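Local coordinates for putative exported protein (Bordetella pertussis Tohama I, PDB 2PFZ), which binds pyroglutamic acid as the extracytoplasmic solute receptor of a tripartite ATP-independent periplasmic transporter, to which it probably delivers this ligand, at residues A[88-99]-A[113-121]. Residues are numbered along the deposited sequence; the frame is centred on the assembly and turned at random.
Sequences YDASFKLYQAQK and LLYSVAWPP. With PCA (pyroglutamic acid), chain B.
Tyr-95 of helix 88-99 lays its phenol against Ser-116, roughly midway along strand 113-118. Its CB leaves the helix toward the strand, and with CG anti to the backbone N (chi1 170°) the ring continues that way. Further out, CE1 nears Leu-113 CD2 and Ser-116 CB, CE2 comes within 3.9 Å of Ser-116 O, and CZ packs on Ser-116 CB at 3.6 Å. At the tip, OH also touches Ser-116 CB but is hydrogen-bonded to Glu-236; the carboxylate oxygen that takes part, OE1, is bonded to Ser-116 N as well, so one acidic side chain ties the phenol to the strand backbone. Ser-116 OG, above one face of the ring but offset toward its rim, is itself bonded to Asn-208 O of the neighbouring strand.

One turn earlier in the helix, Ser-91 OG meets Ala-118 CB at 3.8 Å. Tyr-88 reaches past the end of the strand: its OH lies 3.2 Å from Pro-120 CA, and its CE2 rests 3.8 Å from Pro-121 CD, the two side chains crossing almost at right angles. Ser-243 OG, within helix 222-256, bonds both Tyr-88 OH and Ala-118 O. At the far end Lys-99, extended beyond CG, passes Leu-113 CD2 with CG and CE; a water bridges its NZ to Leu-114 O.

No direct hydrogen bond joins the segments; the axes of helix 88-99 and strand 113-118 run roughly antiparallel, at 151°. Trp-119 turns away from the helix, with pyroglutamic acid lying over one face of its indole, PCA CD 3.3 Å above the plane and offset toward the rim, while NE1 is held by Asn-208 OD1. The helix packs on strand 111-118, an outermost strand of the antiparallel sheet 61-65/207-213/111-118, and that strand runs straight into Trp-119 of the ligand pocket in this DctP-family periplasmic binding protein.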
# COMPACT_ATOMS: atom_id res chain seq x y z
N TYR A 88 12.04 -5.00 3.64
CA TYR A 88 10.97 -5.93 4.04
C TYR A 88 10.99 -6.29 5.53
O TYR A 88 9.94 -6.35 6.17
CB TYR A 88 10.98 -7.18 3.15
CG TYR A 88 10.31 -6.96 1.81
CD1 TYR A 88 8.92 -7.01 1.70
CD2 TYR A 88 11.05 -6.65 0.66
CE1 TYR A 88 8.27 -6.80 0.47
CE2 TYR A 88 10.40 -6.45 -0.58
CZ TYR A 88 9.01 -6.52 -0.65
OH TYR A 88 8.37 -6.34 -1.86
N ASP A 89 12.16 -6.54 6.10
CA ASP A 89 12.22 -6.88 7.52
C ASP A 89 11.82 -5.71 8.41
O ASP A 89 11.02 -5.86 9.36
CB ASP A 89 13.63 -7.37 7.89
CG ASP A 89 13.77 -7.66 9.37
OD1 ASP A 89 13.08 -8.57 9.86
OD2 ASP A 89 14.58 -6.98 10.03
N ALA A 90 12.36 -4.53 8.12
CA ALA A 90 11.98 -3.35 8.90
C ALA A 90 10.50 -3.07 8.72
O ALA A 90 9.80 -2.70 9.67
CB ALA A 90 12.82 -2.14 8.49
N SER A 91 10.00 -3.26 7.50
CA SER A 91 8.58 -3.04 7.23
C SER A 91 7.70 -4.01 8.03
O SER A 91 6.68 -3.60 8.61
CB SER A 91 8.28 -3.24 5.74
OG SER A 91 6.87 -3.10 5.49
N PHE A 92 8.06 -5.29 8.04
CA PHE A 92 7.30 -6.25 8.87
C PHE A 92 7.34 -5.89 10.37
O PHE A 92 6.35 -5.98 11.11
CB PHE A 92 7.78 -7.69 8.65
CG PHE A 92 6.80 -8.70 9.18
CD1 PHE A 92 5.67 -9.03 8.44
CD2 PHE A 92 6.99 -9.28 10.42
CE1 PHE A 92 4.74 -9.92 8.93
CE2 PHE A 92 6.07 -10.19 10.92
CZ PHE A 92 4.95 -10.51 10.17
N LYS A 93 8.49 -5.49 10.85
CA LYS A 93 8.58 -5.05 12.25
C LYS A 93 7.78 -3.78 12.53
O LYS A 93 7.15 -3.66 13.58
CB LYS A 93 10.04 -4.88 12.63
CG LYS A 93 10.73 -6.23 12.64
CD LYS A 93 12.21 -6.18 12.86
CE LYS A 93 12.66 -7.61 13.24
NZ LYS A 93 13.95 -8.05 12.64
N LEU A 94 7.76 -2.85 11.57
CA LEU A 94 6.94 -1.64 11.73
C LEU A 94 5.49 -2.05 11.81
O LEU A 94 4.74 -1.55 12.63
CB LEU A 94 7.15 -0.66 10.56
CG LEU A 94 6.40 0.68 10.69
CD1 LEU A 94 6.82 1.45 11.97
CD2 LEU A 94 6.67 1.53 9.43
N TYR A 95 5.09 -2.95 10.92
CA TYR A 95 3.74 -3.50 10.93
C TYR A 95 3.37 -4.10 12.29
O TYR A 95 2.30 -3.79 12.82
CB TYR A 95 3.64 -4.58 9.82
CG TYR A 95 2.38 -5.45 9.83
CD1 TYR A 95 1.14 -4.95 10.28
CD2 TYR A 95 2.43 -6.75 9.34
CE1 TYR A 95 -0.03 -5.77 10.25
CE2 TYR A 95 1.27 -7.58 9.33
CZ TYR A 95 0.07 -7.07 9.78
OH TYR A 95 -1.05 -7.89 9.71
N GLN A 96 4.22 -4.97 12.82
CA GLN A 96 3.94 -5.61 14.12
C GLN A 96 3.75 -4.60 15.25
O GLN A 96 2.87 -4.76 16.09
CB GLN A 96 5.03 -6.63 14.45
CG GLN A 96 5.05 -7.84 13.51
CD GLN A 96 3.69 -8.50 13.32
OE1 GLN A 96 3.08 -8.42 12.25
NE2 GLN A 96 3.21 -9.18 14.33
N ALA A 97 4.56 -3.53 15.23
CA ALA A 97 4.43 -2.40 16.15
C ALA A 97 3.08 -1.65 15.97
O ALA A 97 2.42 -1.24 16.96
CB ALA A 97 5.59 -1.45 15.93
N GLN A 98 2.68 -1.49 14.72
CA GLN A 98 1.45 -0.74 14.37
C GLN A 98 0.17 -1.52 14.62
O GLN A 98 -0.89 -0.95 14.90
CB GLN A 98 1.50 -0.42 12.87
CG GLN A 98 0.34 0.36 12.28
CD GLN A 98 0.44 0.44 10.74
OE1 GLN A 98 0.96 -0.47 10.10
NE2 GLN A 98 -0.08 1.54 10.16
N LYS A 99 0.28 -2.83 14.47
CA LYS A 99 -0.89 -3.70 14.32
C LYS A 99 -1.90 -3.55 15.46
O LYS A 99 -3.09 -3.40 15.19
CB LYS A 99 -0.44 -5.15 14.17
CG LYS A 99 -1.54 -6.07 13.65
CD LYS A 99 -1.10 -7.51 13.52
CE LYS A 99 -2.19 -8.35 12.83
NZ LYS A 99 -1.80 -9.79 12.63
N LEU A 113 -9.20 -6.39 11.28
CA LEU A 113 -8.06 -6.54 10.37
C LEU A 113 -7.82 -8.01 10.11
O LEU A 113 -7.44 -8.77 11.01
CB LEU A 113 -6.80 -5.91 10.97
CG LEU A 113 -5.48 -6.08 10.19
CD1 LEU A 113 -5.58 -5.47 8.79
CD2 LEU A 113 -4.33 -5.46 10.98
N LEU A 114 -8.01 -8.43 8.87
CA LEU A 114 -7.81 -9.84 8.55
C LEU A 114 -6.35 -10.14 8.26
O LEU A 114 -5.76 -11.03 8.84
CB LEU A 114 -8.75 -10.31 7.43
CG LEU A 114 -8.69 -11.83 7.17
CD1 LEU A 114 -9.26 -12.61 8.35
CD2 LEU A 114 -9.41 -12.20 5.92
N TYR A 115 -5.76 -9.40 7.33
CA TYR A 115 -4.33 -9.50 7.08
C TYR A 115 -3.84 -8.25 6.36
O TYR A 115 -4.65 -7.49 5.84
CB TYR A 115 -4.00 -10.75 6.31
CG TYR A 115 -4.40 -10.78 4.86
CD1 TYR A 115 -5.64 -11.31 4.46
CD2 TYR A 115 -3.52 -10.33 3.86
CE1 TYR A 115 -5.98 -11.39 3.12
CE2 TYR A 115 -3.86 -10.42 2.50
CZ TYR A 115 -5.10 -10.94 2.15
OH TYR A 115 -5.46 -11.03 0.82
N SER A 116 -2.53 -8.03 6.39
CA SER A 116 -1.95 -6.83 5.78
C SER A 116 -0.66 -7.22 5.06
O SER A 116 0.14 -7.99 5.62
CB SER A 116 -1.66 -5.77 6.85
OG SER A 116 -1.18 -4.53 6.30
N VAL A 117 -0.49 -6.75 3.82
CA VAL A 117 0.75 -7.04 3.12
C VAL A 117 1.41 -5.83 2.49
O VAL A 117 0.73 -4.94 2.01
CB VAL A 117 0.75 -8.32 2.18
CG1 VAL A 117 -0.56 -9.19 2.23
CG2 VAL A 117 1.31 -8.09 0.80
N ALA A 118 2.73 -5.80 2.55
CA ALA A 118 3.49 -4.66 2.04
C ALA A 118 3.62 -4.72 0.53
O ALA A 118 3.92 -5.77 -0.03
CB ALA A 118 4.88 -4.63 2.67
N TRP A 119 3.39 -3.58 -0.11
CA TRP A 119 3.83 -3.34 -1.49
C TRP A 119 5.36 -3.32 -1.47
O TRP A 119 5.97 -3.12 -0.41
CB TRP A 119 3.34 -1.95 -1.95
CG TRP A 119 1.88 -1.85 -2.33
CD1 TRP A 119 0.84 -1.55 -1.50
CD2 TRP A 119 1.34 -1.98 -3.63
NE1 TRP A 119 -0.34 -1.49 -2.21
CE2 TRP A 119 -0.06 -1.77 -3.53
CE3 TRP A 119 1.89 -2.29 -4.88
CZ2 TRP A 119 -0.90 -1.83 -4.64
CZ3 TRP A 119 1.05 -2.36 -5.97
CH2 TRP A 119 -0.33 -2.12 -5.85
N PRO A 120 6.00 -3.51 -2.64
CA PRO A 120 7.47 -3.40 -2.71
C PRO A 120 8.03 -2.00 -2.40
O PRO A 120 7.29 -1.01 -2.35
CB PRO A 120 7.78 -3.84 -4.14
CG PRO A 120 6.51 -4.70 -4.53
CD PRO A 120 5.42 -3.92 -3.93
N PRO A 121 9.35 -1.92 -2.12
CA PRO A 121 9.95 -0.64 -1.72
C PRO A 121 9.77 0.45 -2.77
O PRO A 121 9.91 0.19 -3.97
CB PRO A 121 11.42 -1.00 -1.54
CG PRO A 121 11.38 -2.47 -1.16
CD PRO A 121 10.35 -3.01 -2.10
N PCA B . 1.43 0.94 -5.99
CA PCA B . 0.16 1.55 -5.54
CB PCA B . 0.25 1.99 -4.08
CG PCA B . 1.66 1.68 -3.63
CD PCA B . 2.28 1.00 -4.82
OE PCA B . 3.40 0.48 -4.80
C PCA B . -0.05 2.78 -6.39
O PCA B . -1.16 3.33 -6.48
OXT PCA B . 0.92 3.26 -7.00
O HOH W 1 -2.95 -10.89 10.35